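Local coordinates for protein H subunit of photosynthetic reaction center complex (Rhodopseudomonas palustris, PDB 6Z5S) that forms the H subunit of the bacterial photosynthetic reaction centre, anchored by one membrane helix, and probably stabilises the complex and supports proton delivery to its quinone site, at residues L126-A134 / G224-E232. Residues are numbered along the deposited sequence; the frame is centred on the assembly and turned at random.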
loop_
_atom_site.group_PDB
_atom_site.type_symbol
_atom_site.label_atom_id
_atom_site.label_comp_id
_atom_site.label_asym_id
_atom_site.label_seq_id
_atom_site.Cartn_x
_atom_site.Cartn_y
_atom_site.Cartn_z
ATOM N N LEU D 126 22.626 -28.536 -8.261
ATOM C CA LEU D 126 24.008 -28.152 -8.040
ATOM C C LEU D 126 24.054 -26.998 -7.056
ATOM O O LEU D 126 23.125 -26.190 -7.003
ATOM C CB LEU D 126 24.681 -27.736 -9.353
ATOM C CG LEU D 126 24.762 -28.831 -10.410
ATOM C CD1 LEU D 126 25.341 -28.275 -11.694
ATOM C CD2 LEU D 126 25.582 -30.001 -9.906
ATOM N N PRO D 127 25.115 -26.897 -6.263
ATOM C CA PRO D 127 25.229 -25.766 -5.336
ATOM C C PRO D 127 25.145 -24.441 -6.076
ATOM O O PRO D 127 25.760 -24.257 -7.126
ATOM C CB PRO D 127 26.601 -25.976 -4.696
ATOM C CG PRO D 127 26.832 -27.436 -4.805
ATOM C CD PRO D 127 26.220 -27.852 -6.102
ATOM N N ILE D 128 24.368 -23.516 -5.521
ATOM C CA ILE D 128 24.188 -22.221 -6.162
ATOM C C ILE D 128 25.258 -21.221 -5.744
ATOM O O ILE D 128 25.587 -20.317 -6.514
ATOM C CB ILE D 128 22.786 -21.668 -5.872
ATOM C CG1 ILE D 128 22.572 -21.511 -4.373
ATOM C CG2 ILE D 128 21.735 -22.579 -6.447
ATOM C CD1 ILE D 128 21.230 -20.947 -4.016
ATOM N N ILE D 129 25.804 -21.349 -4.540
ATOM C CA ILE D 129 26.864 -20.464 -4.076
ATOM C C ILE D 129 28.182 -21.165 -4.374
ATOM O O ILE D 129 28.548 -22.135 -3.713
ATOM C CB ILE D 129 26.719 -20.130 -2.594
ATOM C CG1 ILE D 129 25.345 -19.527 -2.325
ATOM C CG2 ILE D 129 27.808 -19.172 -2.168
ATOM C CD1 ILE D 129 25.210 -18.922 -0.960
ATOM N N VAL D 130 28.896 -20.673 -5.383
ATOM C CA VAL D 130 30.127 -21.324 -5.834
ATOM C C VAL D 130 31.167 -20.271 -6.142
ATOM O O VAL D 130 30.845 -19.114 -6.442
ATOM C CB VAL D 130 29.889 -22.192 -7.085
ATOM C CG1 VAL D 130 28.995 -23.362 -6.755
ATOM C CG2 VAL D 130 29.277 -21.361 -8.183
ATOM N N PRO D 131 32.443 -20.644 -6.072
ATOM C CA PRO D 131 33.492 -19.723 -6.513
ATOM C C PRO D 131 33.399 -19.499 -8.011
ATOM O O PRO D 131 32.947 -20.366 -8.758
ATOM C CB PRO D 131 34.789 -20.447 -6.137
ATOM C CG PRO D 131 34.385 -21.524 -5.205
ATOM C CD PRO D 131 33.007 -21.912 -5.590
ATOM N N LEU D 132 33.829 -18.315 -8.450
ATOM C CA LEU D 132 33.755 -18.002 -9.872
ATOM C C LEU D 132 34.588 -18.962 -10.706
ATOM O O LEU D 132 34.273 -19.202 -11.875
ATOM C CB LEU D 132 34.194 -16.566 -10.131
ATOM C CG LEU D 132 33.073 -15.537 -10.111
ATOM C CD1 LEU D 132 33.623 -14.162 -10.409
ATOM C CD2 LEU D 132 32.010 -15.916 -11.115
ATOM N N ARG D 133 35.644 -19.529 -10.123
ATOM C CA ARG D 133 36.402 -20.567 -10.809
ATOM C C ARG D 133 35.567 -21.810 -11.080
ATOM O O ARG D 133 35.964 -22.640 -11.903
ATOM C CB ARG D 133 37.626 -20.946 -9.985
ATOM C CG ARG D 133 37.274 -21.563 -8.655
ATOM C CD ARG D 133 38.496 -22.054 -7.922
ATOM N NE ARG D 133 38.154 -22.518 -6.584
ATOM C CZ ARG D 133 38.263 -21.776 -5.489
ATOM N NH1 ARG D 133 37.924 -22.279 -4.312
ATOM N NH2 ARG D 133 38.714 -20.533 -5.570
ATOM N N ALA D 134 34.426 -21.961 -10.411
ATOM C CA ALA D 134 33.575 -23.128 -10.581
ATOM C C ALA D 134 32.284 -22.837 -11.324
ATOM O O ALA D 134 31.518 -23.769 -11.583
ATOM C CB ALA D 134 33.239 -23.741 -9.215
ATOM N N GLY D 224 35.748 -27.232 -0.741
ATOM C CA GLY D 224 36.525 -26.111 -1.221
ATOM C C GLY D 224 35.783 -25.266 -2.233
ATOM O O GLY D 224 36.029 -24.063 -2.343
ATOM N N ASP D 225 34.870 -25.884 -2.980
ATOM C CA ASP D 225 34.138 -25.186 -4.027
ATOM C C ASP D 225 32.641 -25.157 -3.762
ATOM O O ASP D 225 31.860 -24.866 -4.670
ATOM C CB ASP D 225 34.420 -25.820 -5.386
ATOM C CG ASP D 225 35.857 -25.648 -5.815
ATOM O OD1 ASP D 225 36.498 -24.672 -5.374
ATOM O OD2 ASP D 225 36.346 -26.487 -6.599
ATOM N N GLN D 226 32.221 -25.456 -2.539
ATOM C CA GLN D 226 30.819 -25.352 -2.182
ATOM C C GLN D 226 30.720 -25.119 -0.685
ATOM O O GLN D 226 31.567 -25.571 0.087
ATOM C CB GLN D 226 30.037 -26.599 -2.597
ATOM C CG GLN D 226 30.197 -27.771 -1.665
ATOM C CD GLN D 226 29.583 -29.030 -2.221
ATOM O OE1 GLN D 226 29.558 -29.235 -3.431
ATOM N NE2 GLN D 226 29.084 -29.883 -1.342
ATOM N N VAL D 227 29.683 -24.397 -0.287
ATOM C CA VAL D 227 29.464 -24.034 1.103
ATOM C C VAL D 227 28.059 -24.458 1.497
ATOM O O VAL D 227 27.105 -24.264 0.736
ATOM C CB VAL D 227 29.690 -22.522 1.329
ATOM C CG1 VAL D 227 28.754 -21.700 0.467
ATOM C CG2 VAL D 227 29.517 -22.166 2.790
ATOM N N SER D 228 27.936 -25.066 2.668
ATOM C CA SER D 228 26.654 -25.543 3.155
ATOM C C SER D 228 25.912 -24.431 3.887
ATOM O O SER D 228 26.484 -23.411 4.269
ATOM C CB SER D 228 26.850 -26.742 4.076
ATOM O OG SER D 228 27.294 -26.327 5.348
ATOM N N LYS D 229 24.610 -24.642 4.084
ATOM C CA LYS D 229 23.808 -23.671 4.817
ATOM C C LYS D 229 24.328 -23.484 6.234
ATOM O O LYS D 229 24.317 -22.368 6.771
ATOM C CB LYS D 229 22.349 -24.116 4.836
ATOM C CG LYS D 229 21.605 -23.834 3.550
ATOM C CD LYS D 229 20.239 -24.480 3.545
ATOM C CE LYS D 229 20.312 -25.916 3.081
ATOM N NZ LYS D 229 18.969 -26.545 3.070
ATOM N N LEU D 230 24.793 -24.568 6.855
ATOM C CA LEU D 230 25.313 -24.479 8.212
ATOM C C LEU D 230 26.550 -23.596 8.261
ATOM O O LEU D 230 26.682 -22.738 9.140
ATOM C CB LEU D 230 25.626 -25.873 8.739
ATOM C CG LEU D 230 26.031 -25.926 10.205
ATOM C CD1 LEU D 230 24.972 -25.275 11.059
ATOM C CD2 LEU D 230 26.251 -27.355 10.629
ATOM N N GLU D 231 27.466 -23.788 7.316
ATOM C CA GLU D 231 28.647 -22.940 7.268
ATOM C C GLU D 231 28.283 -21.504 6.933
ATOM O O GLU D 231 28.939 -20.577 7.411
ATOM C CB GLU D 231 29.642 -23.490 6.255
ATOM C CG GLU D 231 30.100 -24.895 6.560
ATOM C CD GLU D 231 30.328 -25.719 5.312
ATOM O OE1 GLU D 231 29.883 -25.296 4.228
ATOM O OE2 GLU D 231 30.950 -26.796 5.414
ATOM N N GLU D 232 27.250 -21.302 6.118
ATOM C CA GLU D 232 26.785 -19.952 5.830
ATOM C C GLU D 232 26.349 -19.239 7.103
ATOM O O GLU D 232 26.786 -18.111 7.376
ATOM C CB GLU D 232 25.641 -19.996 4.822
ATOM C CG GLU D 232 26.082 -20.145 3.386
ATOM C CD GLU D 232 24.929 -20.002 2.419
ATOM O OE1 GLU D 232 24.447 -21.031 1.905
ATOM O OE2 GLU D 232 24.498 -18.856 2.176
#
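Arg133 grips Asp225 side-on: NE and NH1 both donate to OD1, each at 3.0 Å, in moderately bent bonds. OD1 accepts both from near the guanidinium plane, and the carboxylate plane is turned 56° from it. From a CG set between backbone N and carbonyl carbon (chi1 64°), the arginine chain runs extended to NE, which carries the guanidinium to Asp225. Pro131 CB sits 3.8 Å above the centre of one guanidinium face, limiting its movement on that side, and a salt bridge from NH2 to Glu179 further fixes its orientation. The Pro131 ring also packs on the backbone of Asp225, with CG 3.9 Å from Asp225 CA.

Farther along, contacts mix apolar and polar atoms. Pro127 CG makes van der Waals contact with both Gln226 CB and, at 3.5 Å, Gln226 OE1. Ile129 directs its two branches differently: CG2, anti to the backbone N, meets Val227 CG1 at 3.8 Å, while CD1 approaches the Glu232 carboxylate, whose OE2 is held by Tyr177 and a basic side chain of another protein's chain.

Ser228 and Glu231 form a capping box that starts helix 229-245: Glu231 N donates to Ser228 OG (3.2 Å), and Ser228 N to the Glu231 carboxylate. The 224-228 loop runs alongside strand 129-131, roughly antiparallel, with Gln226 opposite Val130 (CA to CA 5.5 Å). That strand, outermost within this chain, pairs with 161-169 in the antiparallel sheet of the cytoplasmic domain; Val227 also reaches strand 188-192.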